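Local atomic coordinates of taurocyamine kinase (Schistosoma mansoni, PDB entry 4WOD), a protein that catalyses the reversible transfer of phosphate from ATP to the guanidino compound taurocyamine, using two fused phosphagen-kinase repeats in one chain. Residues 140-145 against 197-202; 424-429 against 583-588; 460-465 against 605-610. The protein carries 4 engineered substitutions. All blocks are in the same frame, centred on the assembly; numbering follows the deposited sequence.

Contact 1. Residues 140-145 against 197-202; sequences ETRIEL and GYIDWP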
ATOM      1  N   GLU A 140      -6.338 -41.544  19.177  1.00 18.96           N
ATOM      2  CA  GLU A 140      -5.344 -42.585  18.931  1.00 21.29           C
ATOM      3  C   GLU A 140      -4.487 -42.331  17.689  1.00 19.83           C
ATOM      4  O   GLU A 140      -3.268 -42.507  17.727  1.00 20.07           O
ATOM      5  CB  GLU A 140      -6.025 -43.953  18.809  1.00 22.05           C
ATOM      6  CG  GLU A 140      -6.639 -44.460  20.105  1.00 34.39           C
ATOM      7  CD  GLU A 140      -7.246 -45.839  19.929  1.00 40.48           C
ATOM      8  OE1 GLU A 140      -6.483 -46.764  19.565  1.00 45.46           O
ATOM      9  OE2 GLU A 140      -8.473 -45.995  20.130  1.00 39.50           O
ATOM     10  N   THR A 141      -5.091 -41.906  16.587  1.00 17.78           N
ATOM     11  CA  THR A 141      -4.273 -41.728  15.386  1.00 16.68           C
ATOM     12  C   THR A 141      -3.312 -40.535  15.517  1.00 16.20           C
ATOM     13  O   THR A 141      -2.186 -40.583  15.009  1.00 13.56           O
ATOM     14  CB  THR A 141      -5.121 -41.583  14.099  1.00 19.18           C
ATOM     15  OG1 THR A 141      -6.011 -40.466  14.208  1.00 18.04           O
ATOM     16  CG2 THR A 141      -5.905 -42.862  13.843  1.00 22.74           C
ATOM     17  N   ARG A 142      -3.706 -39.493  16.235  1.00 13.89           N
ATOM     18  CA  ARG A 142      -2.778 -38.392  16.433  1.00 14.89           C
ATOM     19  C   ARG A 142      -1.542 -38.859  17.217  1.00 17.02           C
ATOM     20  O   ARG A 142      -0.410 -38.459  16.902  1.00 16.86           O
ATOM     21  CB  ARG A 142      -3.468 -37.225  17.144  1.00 13.51           C
ATOM     22  CG  ARG A 142      -2.609 -35.978  17.264  1.00 13.87           C
ATOM     23  CD  ARG A 142      -3.282 -34.912  18.112  1.00 14.21           C
ATOM     24  NE  ARG A 142      -4.463 -34.324  17.481  1.00 19.13           N
ATOM     25  CZ  ARG A 142      -5.722 -34.669  17.741  1.00 19.90           C
ATOM     26  NH1 ARG A 142      -5.990 -35.626  18.630  1.00 17.19           N
ATOM     27  NH2 ARG A 142      -6.724 -34.049  17.115  1.00 17.68           N
ATOM     28  N   ILE A 143      -1.754 -39.722  18.215  1.00 12.62           N
ATOM     29  CA  ILE A 143      -0.653 -40.239  19.032  1.00 15.13           C
ATOM     30  C   ILE A 143       0.189 -41.212  18.198  1.00 15.53           C
ATOM     31  O   ILE A 143       1.428 -41.174  18.249  1.00 15.88           O
ATOM     32  CB  ILE A 143      -1.180 -40.921  20.337  1.00 15.89           C
ATOM     33  CG1 ILE A 143      -1.798 -39.863  21.263  1.00 17.21           C
ATOM     34  CG2 ILE A 143      -0.070 -41.689  21.066  1.00 15.37           C
ATOM     35  CD1 ILE A 143      -2.743 -40.424  22.291  1.00 17.28           C
ATOM     36  N   GLU A 144      -0.469 -42.068  17.417  1.00 14.93           N
ATOM     37  CA  GLU A 144       0.294 -42.934  16.494  1.00 17.44           C
ATOM     38  C   GLU A 144       1.200 -42.116  15.543  1.00 18.71           C
ATOM     39  O   GLU A 144       2.359 -42.491  15.287  1.00 16.22           O
ATOM     40  CB  GLU A 144      -0.645 -43.834  15.687  1.00 18.22           C
ATOM     41  CG  GLU A 144      -1.243 -44.947  16.507  1.00 17.09           C
ATOM     42  CD  GLU A 144      -2.140 -45.847  15.694  1.00 22.56           C
ATOM     43  OE1 GLU A 144      -1.744 -47.002  15.435  1.00 20.61           O
ATOM     44  OE2 GLU A 144      -3.235 -45.391  15.292  1.00 20.79           O
ATOM     45  N   LEU A 145       0.674 -40.992  15.046  1.00 20.23           N
ATOM     46  CA  LEU A 145       1.423 -40.088  14.176  1.00 19.30           C
ATOM     47  C   LEU A 145       2.601 -39.469  14.932  1.00 18.14           C
ATOM     48  O   LEU A 145       3.735 -39.428  14.424  1.00 17.13           O
ATOM     49  CB  LEU A 145       0.488 -38.998  13.614  1.00 15.63           C
ATOM     50  CG  LEU A 145       1.087 -37.915  12.714  1.00 16.96           C
ATOM     51  CD1 LEU A 145       1.815 -38.543  11.515  1.00 17.72           C
ATOM     52  CD2 LEU A 145      -0.010 -36.936  12.265  1.00 15.74           C
ATOM     53  N   GLY A 197      -7.785 -27.418  15.582  1.00 20.80           N
ATOM     54  CA  GLY A 197      -6.376 -27.598  15.907  1.00 20.01           C
ATOM     55  C   GLY A 197      -6.014 -28.049  17.313  1.00 23.36           C
ATOM     56  O   GLY A 197      -4.886 -28.503  17.555  1.00 18.96           O
ATOM     57  N   TYR A 198      -6.943 -27.928  18.256  1.00 20.05           N
ATOM     58  CA  TYR A 198      -6.596 -28.214  19.651  1.00 17.85           C
ATOM     59  C   TYR A 198      -7.422 -29.351  20.241  1.00 21.03           C
ATOM     60  O   TYR A 198      -7.531 -29.478  21.454  1.00 23.56           O
ATOM     61  CB  TYR A 198      -6.765 -26.954  20.504  1.00 18.09           C
ATOM     62  CG  TYR A 198      -5.907 -25.789  20.061  1.00 22.68           C
ATOM     63  CD1 TYR A 198      -4.595 -25.983  19.634  1.00 20.62           C
ATOM     64  CD2 TYR A 198      -6.415 -24.494  20.056  1.00 24.12           C
ATOM     65  CE1 TYR A 198      -3.808 -24.914  19.235  1.00 24.65           C
ATOM     66  CE2 TYR A 198      -5.638 -23.421  19.666  1.00 24.76           C
ATOM     67  CZ  TYR A 198      -4.340 -23.631  19.251  1.00 26.06           C
ATOM     68  OH  TYR A 198      -3.580 -22.553  18.864  1.00 25.22           O
ATOM     69  N   ILE A 199      -8.010 -30.170  19.378  1.00 18.18           N
ATOM     70  CA  ILE A 199      -8.813 -31.286  19.828  1.00 15.05           C
ATOM     71  C   ILE A 199      -7.910 -32.289  20.573  1.00 18.13           C
ATOM     72  O   ILE A 199      -6.785 -32.559  20.137  1.00 20.44           O
ATOM     73  CB  ILE A 199      -9.528 -31.940  18.635  1.00 19.46           C
ATOM     74  CG1 ILE A 199     -10.458 -30.909  17.972  1.00 18.16           C
ATOM     75  CG2 ILE A 199     -10.258 -33.222  19.041  1.00 13.10           C
ATOM     76  CD1 ILE A 199     -11.038 -31.367  16.680  1.00 21.23           C
ATOM     77  N   ASP A 200      -8.401 -32.791  21.706  1.00 16.37           N
ATOM     78  CA  ASP A 200      -7.676 -33.722  22.580  1.00 16.16           C
ATOM     79  C   ASP A 200      -6.375 -33.122  23.117  1.00 17.81           C
ATOM     80  O   ASP A 200      -5.418 -33.857  23.359  1.00 20.98           O
ATOM     81  CB  ASP A 200      -7.350 -35.033  21.859  1.00 15.28           C
ATOM     82  CG  ASP A 200      -8.571 -35.702  21.238  1.00 22.26           C
ATOM     83  OD1 ASP A 200      -9.609 -35.783  21.909  1.00 22.93           O
ATOM     84  OD2 ASP A 200      -8.484 -36.145  20.064  1.00 25.67           O
ATOM     85  N   TRP A 201      -6.348 -31.802  23.299  1.00 16.97           N
ATOM     86  CA  TRP A 201      -5.184 -31.091  23.855  1.00 19.81           C
ATOM     87  C   TRP A 201      -4.863 -31.638  25.249  1.00 22.57           C
ATOM     88  O   TRP A 201      -5.765 -31.803  26.053  1.00 22.82           O
ATOM     89  CB  TRP A 201      -5.465 -29.581  23.932  1.00 18.00           C
ATOM     90  CG  TRP A 201      -4.291 -28.762  24.366  1.00 20.69           C
ATOM     91  CD1 TRP A 201      -4.002 -28.352  25.644  1.00 24.17           C
ATOM     92  CD2 TRP A 201      -3.235 -28.257  23.538  1.00 25.15           C
ATOM     93  NE1 TRP A 201      -2.838 -27.621  25.657  1.00 22.61           N
ATOM     94  CE2 TRP A 201      -2.342 -27.549  24.384  1.00 26.53           C
ATOM     95  CE3 TRP A 201      -2.955 -28.327  22.168  1.00 21.72           C
ATOM     96  CZ2 TRP A 201      -1.196 -26.922  23.901  1.00 26.82           C
ATOM     97  CZ3 TRP A 201      -1.813 -27.700  21.692  1.00 21.97           C
ATOM     98  CH2 TRP A 201      -0.947 -27.009  22.557  1.00 28.64           C
ATOM     99  N   PRO A 202      -3.584 -31.898  25.556  1.00 22.39           N
ATOM    100  CA  PRO A 202      -2.393 -31.646  24.752  1.00 19.61           C
ATOM    101  C   PRO A 202      -1.828 -32.922  24.159  1.00 18.27           C
ATOM    102  O   PRO A 202      -0.663 -32.946  23.821  1.00 15.55           O
ATOM    103  CB  PRO A 202      -1.429 -31.085  25.784  1.00 21.30           C
ATOM    104  CG  PRO A 202      -1.708 -31.975  26.983  1.00 21.95           C
ATOM    105  CD  PRO A 202      -3.201 -32.327  26.918  1.00 21.05           C
TER
HETATM  106  O   HOH W   1      -6.348 -31.316  16.705  1.00 21.08           O
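Arg142 reaches out of helix 139-154 to meet Ile199 and Asp200 in a loop, and its side chain illustrates how one guanidinium can grip a turn by two of its nitrogens, one directly and one through water. The nearest CA atoms, those of Arg142 and Asp200, are 9.1 Å apart, a gap that needs a long residue. CB aims at the loop, and the chain runs nearly straight through CG and CD, with CG anti to the backbone N (chi1 -174°), before bending about the CG-CD bond. Arg142 NE comes only within 3.9 Å of Ile199 O. The Ile199 carbonyl oxygen lies over one face of the guanidinium, 3.4 Å from Arg142 CZ; NH2 is equally near, but at an angle too poor for a hydrogen bond. At the tip, Arg142 NH1 donates to OD2 of Asp200 at 2.9 Å, a salt bridge with an N-H...O angle of 152°. OD2 receives it through its anti lone pair, and the two planar groups are turned 69° against each other. Arg142 NH2 instead donates to a water 2.8 Å away, which in turn accepts a weak bond from Ile199 N. The tip holds the type II turn Tyr198-Trp201 by a carboxylate and, through water, by the backbone. Arg205 ties the carbonyls of Gly197 and Ile199, Asn220 packs on Arg142, and the loop bridges helix 190-194 and strand 206-210 beside helix 139-154.

Contact 2. Residues 424-429 against 583-588; sequences CPRTGE and CEEDHM
Arg426 and Glu585 face each other from two loops that keep well apart, their CA atoms, the nearest pair across the contact, standing 8.8 Å from one another. Each side chain starts toward the other loop, and the small meeting is a case of two long residues closing a gap between lobes. Glu585 is fully extended as far as its carboxylate, with CG anti to the backbone N (chi1 -178°). Arg426 instead folds at CB-CG (chi2 -64°), which presents NE, rather than the terminal nitrogens, to the acid. Arg426 NE donates to OE1 of Glu585 in a weak hydrogen bond of 3.4 Å that belongs to a salt bridge. The second oxygen takes no part: Glu585 OE2 comes no nearer than 4.0 Å to Arg426 NE, so no two-pronged pairing forms, and the planes are 57° apart. The other end of the guanidinium turns back on its own loop, with Arg426 NH1 2.9 Å from Cys424 O at an angle too poor for a hydrogen bond. Val554 and Ala558 of helix 553-558 pack on Arg426, while Glu585 touches Cys631, the predicted active-site cysteine. In the first repeat the matching positions by sequence, Arg63 and Glu222, line the bound arginine's pocket, so this pair probably belongs to the second guanidino-substrate site. A single long bond between opposite charges implies an electrostatic link across the cleft from N-terminal to C-terminal domain, one that could give way readily as the lobes move or substrate enters.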
ATOM      1  N   CYS A 424       4.893  14.918 -13.823  1.00 21.80           N
ATOM      2  CA  CYS A 424       5.473  16.093 -13.143  1.00 23.67           C
ATOM      3  C   CYS A 424       5.983  15.765 -11.733  1.00 19.72           C
ATOM      4  O   CYS A 424       5.471  14.865 -11.076  1.00 19.05           O
ATOM      5  CB  CYS A 424       4.453  17.239 -13.073  1.00 19.80           C
ATOM      6  SG  CYS A 424       4.268  18.150 -14.639  1.00 29.18           S
ATOM      7  N   PRO A 425       7.008  16.491 -11.268  1.00 18.49           N
ATOM      8  CA  PRO A 425       7.489  16.245  -9.908  1.00 17.71           C
ATOM      9  C   PRO A 425       6.603  16.931  -8.870  1.00 19.86           C
ATOM     10  O   PRO A 425       5.692  17.694  -9.239  1.00 15.98           O
ATOM     11  CB  PRO A 425       8.890  16.868  -9.915  1.00 16.97           C
ATOM     12  CG  PRO A 425       8.763  17.995 -10.892  1.00 23.40           C
ATOM     13  CD  PRO A 425       7.823  17.497 -11.971  1.00 18.42           C
ATOM     14  N   ARG A 426       6.885  16.661  -7.598  1.00 19.27           N
ATOM     15  CA  ARG A 426       6.207  17.304  -6.474  1.00 16.67           C
ATOM     16  C   ARG A 426       7.245  17.913  -5.523  1.00 20.57           C
ATOM     17  O   ARG A 426       7.982  17.186  -4.873  1.00 21.59           O
ATOM     18  CB  ARG A 426       5.334  16.302  -5.716  1.00 18.98           C
ATOM     19  CG  ARG A 426       4.310  15.556  -6.573  1.00 19.24           C
ATOM     20  CD  ARG A 426       3.275  16.475  -7.166  1.00 25.11           C
ATOM     21  NE  ARG A 426       2.093  15.733  -7.616  1.00 23.97           N
ATOM     22  CZ  ARG A 426       1.949  15.185  -8.817  1.00 23.30           C
ATOM     23  NH1 ARG A 426       2.912  15.292  -9.721  1.00 21.32           N
ATOM     24  NH2 ARG A 426       0.827  14.525  -9.112  1.00 26.02           N
ATOM     25  N   THR A 427       7.274  19.239  -5.417  1.00 19.16           N
ATOM     26  CA  THR A 427       8.318  19.934  -4.667  1.00 18.27           C
ATOM     27  C   THR A 427       8.110  19.844  -3.134  1.00 17.42           C
ATOM     28  O   THR A 427       7.030  19.459  -2.668  1.00 22.66           O
ATOM     29  CB  THR A 427       8.390  21.401  -5.105  1.00 18.04           C
ATOM     30  OG1 THR A 427       7.134  22.038  -4.826  1.00 16.72           O
ATOM     31  CG2 THR A 427       8.669  21.488  -6.623  1.00 20.18           C
ATOM     32  N   GLY A 428       9.149  20.179  -2.363  1.00 17.09           N
ATOM     33  CA  GLY A 428       9.111  20.035  -0.911  1.00 16.16           C
ATOM     34  C   GLY A 428       8.827  21.327  -0.148  1.00 16.39           C
ATOM     35  O   GLY A 428       8.394  21.293   0.997  1.00 18.04           O
ATOM     36  N   GLU A 429       9.082  22.457  -0.783  1.00 16.69           N
ATOM     37  CA  GLU A 429       8.804  23.781  -0.205  1.00 16.60           C
ATOM     38  C   GLU A 429       9.049  24.839  -1.278  1.00 15.50           C
ATOM     39  O   GLU A 429       9.670  24.550  -2.297  1.00 15.81           O
ATOM     40  CB  GLU A 429       9.678  24.051   1.027  1.00 16.92           C
ATOM     41  CG  GLU A 429      11.160  24.219   0.728  1.00 14.63           C
ATOM     42  CD  GLU A 429      11.905  24.767   1.931  1.00 20.31           C
ATOM     43  OE1 GLU A 429      11.384  25.714   2.560  1.00 21.19           O
ATOM     44  OE2 GLU A 429      12.985  24.235   2.278  1.00 16.97           O
ATOM     45  N   CYS A 583      -4.488  20.763   3.407  1.00 19.12           N
ATOM     46  CA  CYS A 583      -3.281  19.946   3.435  1.00 18.74           C
ATOM     47  C   CYS A 583      -3.383  18.592   2.719  1.00 17.16           C
ATOM     48  O   CYS A 583      -2.900  17.570   3.239  1.00 21.21           O
ATOM     49  CB  CYS A 583      -2.850  19.704   4.884  1.00 15.97           C
ATOM     50  SG  CYS A 583      -1.114  19.220   5.021  1.00 23.29           S
ATOM     51  N   GLU A 584      -3.981  18.571   1.535  1.00 16.45           N
ATOM     52  CA  GLU A 584      -3.922  17.376   0.689  1.00 21.66           C
ATOM     53  C   GLU A 584      -2.608  17.373  -0.111  1.00 21.26           C
ATOM     54  O   GLU A 584      -1.574  16.896   0.382  1.00 21.31           O
ATOM     55  CB  GLU A 584      -5.124  17.290  -0.252  1.00 18.23           C
ATOM     56  CG  GLU A 584      -5.165  15.985  -1.013  1.00 25.06           C
ATOM     57  CD  GLU A 584      -6.463  15.784  -1.769  1.00 34.17           C
ATOM     58  OE1 GLU A 584      -7.088  14.715  -1.580  1.00 33.56           O
ATOM     59  OE2 GLU A 584      -6.852  16.689  -2.546  1.00 35.78           O
ATOM     60  N   GLU A 585      -2.632  17.909  -1.329  1.00 18.27           N
ATOM     61  CA  GLU A 585      -1.382  18.056  -2.088  1.00 23.40           C
ATOM     62  C   GLU A 585      -0.770  19.428  -1.861  1.00 22.59           C
ATOM     63  O   GLU A 585       0.448  19.569  -1.723  1.00 24.90           O
ATOM     64  CB  GLU A 585      -1.602  17.843  -3.579  1.00 23.85           C
ATOM     65  CG  GLU A 585      -0.321  17.946  -4.398  1.00 27.70           C
ATOM     66  CD  GLU A 585      -0.556  17.686  -5.871  1.00 34.13           C
ATOM     67  OE1 GLU A 585      -0.873  16.531  -6.221  1.00 46.71           O
ATOM     68  OE2 GLU A 585      -0.431  18.631  -6.679  1.00 33.68           O
ATOM     69  N   ASP A 586      -1.628  20.443  -1.835  1.00 18.22           N
ATOM     70  CA  ASP A 586      -1.214  21.790  -1.503  1.00 15.83           C
ATOM     71  C   ASP A 586      -1.754  22.091  -0.123  1.00 19.92           C
ATOM     72  O   ASP A 586      -2.713  21.418   0.328  1.00 13.95           O
ATOM     73  CB  ASP A 586      -1.749  22.806  -2.526  1.00 17.97           C
ATOM     74  CG  ASP A 586      -0.987  22.777  -3.840  1.00 21.13           C
ATOM     75  OD1 ASP A 586       0.264  22.789  -3.800  1.00 24.84           O
ATOM     76  OD2 ASP A 586      -1.633  22.758  -4.906  1.00 21.74           O
ATOM     77  N   HIS A 587      -1.179  23.106   0.531  1.00 13.27           N
ATOM     78  CA  HIS A 587      -1.646  23.500   1.851  1.00 14.89           C
ATOM     79  C   HIS A 587      -3.150  23.741   1.814  1.00 14.70           C
ATOM     80  O   HIS A 587      -3.854  23.394   2.749  1.00 15.76           O
ATOM     81  CB  HIS A 587      -0.928  24.748   2.353  1.00 15.01           C
ATOM     82  CG  HIS A 587       0.522  24.518   2.663  1.00 13.35           C
ATOM     83  ND1 HIS A 587       1.462  25.526   2.631  1.00 14.86           N
ATOM     84  CD2 HIS A 587       1.193  23.385   2.970  1.00 11.81           C
ATOM     85  CE1 HIS A 587       2.653  25.027   2.915  1.00 13.40           C
ATOM     86  NE2 HIS A 587       2.516  23.730   3.133  1.00 16.37           N
ATOM     87  N   MET A 588      -3.614  24.340   0.727  1.00 13.78           N
ATOM     88  CA  MET A 588      -5.055  24.531   0.512  1.00 16.04           C
ATOM     89  C   MET A 588      -5.472  24.372  -0.937  1.00 15.22           C
ATOM     90  O   MET A 588      -4.748  24.763  -1.857  1.00 17.64           O
ATOM     91  CB  MET A 588      -5.497  25.915   0.981  1.00 13.70           C
ATOM     92  CG  MET A 588      -5.494  26.150   2.461  1.00 16.57           C
ATOM     93  SD  MET A 588      -6.015  27.882   2.741  1.00 28.46           S
ATOM     94  CE  MET A 588      -4.591  28.786   2.177  1.00 21.08           C
TER

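Contact 3. Residues 460-465 against 605-610; sequences PTFGDL and RLIEGI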
ATOM      1  N   PRO A 460      -1.623  39.439  -8.666  1.00 36.04           N
ATOM      2  CA  PRO A 460      -2.972  38.879  -8.729  1.00 25.44           C
ATOM      3  C   PRO A 460      -3.934  39.860  -9.391  1.00 27.00           C
ATOM      4  O   PRO A 460      -4.110  40.972  -8.902  1.00 31.73           O
ATOM      5  CB  PRO A 460      -3.326  38.641  -7.250  1.00 29.28           C
ATOM      6  CG  PRO A 460      -2.075  38.998  -6.452  1.00 30.78           C
ATOM      7  CD  PRO A 460      -0.944  39.059  -7.418  1.00 30.69           C
ATOM      8  N   THR A 461      -4.507  39.464 -10.521  1.00 26.63           N
ATOM      9  CA  THR A 461      -5.420  40.326 -11.266  1.00 25.76           C
ATOM     10  C   THR A 461      -6.765  39.612 -11.365  1.00 24.15           C
ATOM     11  O   THR A 461      -7.026  38.899 -12.330  1.00 24.30           O
ATOM     12  CB  THR A 461      -4.877  40.658 -12.673  1.00 26.33           C
ATOM     13  OG1 THR A 461      -3.556  41.206 -12.565  1.00 26.59           O
ATOM     14  CG2 THR A 461      -5.777  41.653 -13.392  1.00 28.75           C
ATOM     15  N   PHE A 462      -7.590  39.795 -10.335  1.00 24.57           N
ATOM     16  CA  PHE A 462      -8.884  39.123 -10.213  1.00 21.87           C
ATOM     17  C   PHE A 462      -9.964  39.836 -11.024  1.00 27.36           C
ATOM     18  O   PHE A 462     -10.928  39.214 -11.475  1.00 25.65           O
ATOM     19  CB  PHE A 462      -9.308  39.051  -8.744  1.00 26.12           C
ATOM     20  CG  PHE A 462      -8.362  38.270  -7.864  1.00 25.51           C
ATOM     21  CD1 PHE A 462      -7.891  37.027  -8.255  1.00 27.10           C
ATOM     22  CD2 PHE A 462      -7.967  38.776  -6.637  1.00 24.49           C
ATOM     23  CE1 PHE A 462      -7.027  36.301  -7.437  1.00 28.36           C
ATOM     24  CE2 PHE A 462      -7.110  38.052  -5.803  1.00 26.63           C
ATOM     25  CZ  PHE A 462      -6.639  36.821  -6.204  1.00 27.93           C
ATOM     26  N   GLY A 463      -9.804  41.149 -11.185  1.00 28.10           N
ATOM     27  CA  GLY A 463     -10.746  41.949 -11.952  1.00 29.03           C
ATOM     28  C   GLY A 463     -11.747  42.655 -11.059  1.00 29.55           C
ATOM     29  O   GLY A 463     -11.741  42.483  -9.844  1.00 27.07           O
ATOM     30  N   ASP A 464     -12.610  43.459 -11.672  1.00 33.01           N
ATOM     31  CA  ASP A 464     -13.703  44.127 -10.970  1.00 33.37           C
ATOM     32  C   ASP A 464     -14.847  43.143 -10.792  1.00 34.60           C
ATOM     33  O   ASP A 464     -15.535  42.803 -11.756  1.00 36.25           O
ATOM     34  CB  ASP A 464     -14.169  45.366 -11.754  1.00 36.33           C
ATOM     35  CG  ASP A 464     -15.217  46.186 -11.012  1.00 39.86           C
ATOM     36  OD1 ASP A 464     -16.020  45.623 -10.236  1.00 39.43           O
ATOM     37  OD2 ASP A 464     -15.238  47.414 -11.219  1.00 44.53           O
ATOM     38  N   LEU A 465     -15.069  42.709  -9.555  1.00 33.68           N
ATOM     39  CA  LEU A 465     -15.998  41.618  -9.300  1.00 31.33           C
ATOM     40  C   LEU A 465     -17.454  42.019  -9.526  1.00 35.87           C
ATOM     41  O   LEU A 465     -18.344  41.175  -9.465  1.00 34.04           O
ATOM     42  CB  LEU A 465     -15.824  41.087  -7.878  1.00 32.71           C
ATOM     43  CG  LEU A 465     -14.488  40.436  -7.518  1.00 27.56           C
ATOM     44  CD1 LEU A 465     -14.662  39.735  -6.221  1.00 24.36           C
ATOM     45  CD2 LEU A 465     -14.027  39.461  -8.597  1.00 24.50           C
ATOM     46  N   ARG A 605     -17.677  34.530  -5.599  1.00 19.31           N
ATOM     47  CA  ARG A 605     -17.607  33.861  -4.300  1.00 18.57           C
ATOM     48  C   ARG A 605     -16.195  33.328  -4.039  1.00 18.18           C
ATOM     49  O   ARG A 605     -15.645  33.520  -2.959  1.00 17.63           O
ATOM     50  CB  ARG A 605     -18.630  32.715  -4.219  1.00 18.79           C
ATOM     51  CG  ARG A 605     -18.707  32.048  -2.867  1.00 23.28           C
ATOM     52  CD  ARG A 605     -19.936  31.140  -2.767  1.00 24.52           C
ATOM     53  NE  ARG A 605     -20.007  30.218  -3.890  1.00 25.42           N
ATOM     54  CZ  ARG A 605     -20.923  30.258  -4.850  1.00 21.13           C
ATOM     55  NH1 ARG A 605     -21.894  31.158  -4.815  1.00 26.97           N
ATOM     56  NH2 ARG A 605     -20.875  29.375  -5.838  1.00 22.48           N
ATOM     57  N   LEU A 606     -15.609  32.668  -5.038  1.00 18.92           N
ATOM     58  CA  LEU A 606     -14.219  32.239  -4.905  1.00 18.45           C
ATOM     59  C   LEU A 606     -13.276  33.395  -4.544  1.00 15.15           C
ATOM     60  O   LEU A 606     -12.534  33.285  -3.568  1.00 16.67           O
ATOM     61  CB  LEU A 606     -13.712  31.572  -6.184  1.00 15.29           C
ATOM     62  CG  LEU A 606     -12.256  31.106  -6.002  1.00 15.63           C
ATOM     63  CD1 LEU A 606     -12.111  30.161  -4.774  1.00 16.34           C
ATOM     64  CD2 LEU A 606     -11.736  30.429  -7.252  1.00 15.10           C
ATOM     65  N   ILE A 607     -13.283  34.485  -5.316  1.00 17.65           N
ATOM     66  CA  ILE A 607     -12.308  35.567  -5.090  1.00 18.00           C
ATOM     67  C   ILE A 607     -12.451  36.161  -3.680  1.00 19.32           C
ATOM     68  O   ILE A 607     -11.463  36.416  -2.973  1.00 15.91           O
ATOM     69  CB  ILE A 607     -12.427  36.705  -6.155  1.00 20.61           C
ATOM     70  CG1 ILE A 607     -12.249  36.149  -7.573  1.00 20.32           C
ATOM     71  CG2 ILE A 607     -11.413  37.821  -5.876  1.00 22.87           C
ATOM     72  CD1 ILE A 607     -11.039  35.267  -7.751  1.00 24.98           C
ATOM     73  N   GLU A 608     -13.692  36.339  -3.256  1.00 17.91           N
ATOM     74  CA  GLU A 608     -13.955  36.920  -1.960  1.00 15.58           C
ATOM     75  C   GLU A 608     -13.484  35.983  -0.852  1.00 17.02           C
ATOM     76  O   GLU A 608     -13.004  36.442   0.182  1.00 16.18           O
ATOM     77  CB  GLU A 608     -15.441  37.234  -1.814  1.00 18.56           C
ATOM     78  CG  GLU A 608     -15.876  38.411  -2.676  1.00 24.63           C
ATOM     79  CD  GLU A 608     -17.380  38.572  -2.714  1.00 36.92           C
ATOM     80  OE1 GLU A 608     -18.087  37.746  -2.082  1.00 32.47           O
ATOM     81  OE2 GLU A 608     -17.848  39.514  -3.391  1.00 38.69           O
ATOM     82  N   GLY A 609     -13.580  34.677  -1.090  1.00 14.45           N
ATOM     83  CA  GLY A 609     -13.101  33.704  -0.127  1.00 17.73           C
ATOM     84  C   GLY A 609     -11.586  33.664  -0.016  1.00 14.79           C
ATOM     85  O   GLY A 609     -11.019  33.488   1.066  1.00 11.72           O
ATOM     86  N   ILE A 610     -10.924  33.793  -1.155  1.00 15.54           N
ATOM     87  CA  ILE A 610      -9.458  33.796  -1.173  1.00 17.27           C
ATOM     88  C   ILE A 610      -8.938  35.005  -0.399  1.00 16.56           C
ATOM     89  O   ILE A 610      -8.043  34.892   0.461  1.00 15.57           O
ATOM     90  CB  ILE A 610      -8.894  33.840  -2.616  1.00 14.92           C
ATOM     91  CG1 ILE A 610      -9.397  32.667  -3.472  1.00 18.21           C
ATOM     92  CG2 ILE A 610      -7.354  33.890  -2.599  1.00 16.11           C
ATOM     93  CD1 ILE A 610      -8.935  32.768  -4.925  1.00 14.26           C
TER
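Phe462 and Leu465, from the long loop that precedes strand 480-489, close on Ile607 of helix 599-614 from two directions, a compact example of a loop sealed onto a helix by apolar side chains. The tight part is Ile607 itself. Its CG1, beside the backbone N (chi1 -57°), carries CD1 to within 3.6 Å of CD1 of Phe462, while CG2 reaches CD2 of the same ring at 3.7 Å. Both branches lie on the same side of the ring plane, CG2 near CG and CD2 and the methyl CD1 near ring atom CD1, the latter approaching obliquely. Leu465 holds the stem of the isoleucine: its CD1 is 3.8 Å from Ile607 CB, and its CD2 is 3.9 Å from Ile607 CG1. Ile610, one helical turn on, adds a small buried patch without close contact. Toward Glu608 the packing slackens. CD1 of Leu465 comes only within 4.0 Å of Glu608 CG, the aliphatic part of a partly exposed side chain whose carboxylate is engaged by Lys604 in a salt bridge. Solvent also reaches Gly463 and Asp464, at the bend between the two apolar residues of the loop. Beneath, Leu606 and Ile610 turn to strand 480-489, whose Arg489 also touches Phe462, and Tyr603 OH bonds Phe462 O. With apolar carbon alone joining the side chains across the interface, the contact implies adhesion by shape and exclusion of water, and the polar tie of Tyr603 to the loop backbone adds a directional bond.

The three contacts sample both halves of a duplicated kinase. Contact 1 belongs to the first repeat and closes before contact 2 opens; its centre lies about 60 Å from that of contact 2 and about 78 Å from that of contact 3, on the opposite side of the chain's centre. Contacts 2 and 3 share the second repeat, with centres about 23 Å apart and nearest atoms about 7 Å apart, and their segments alternate along the chain. Both border the second antiparallel sheet, at strands 588-595 and 480-489. Contact 2 joins the repeat's two domains beside its probable substrate site, whereas contacts 1 and 3 join loops to helices 139-154 and 599-614.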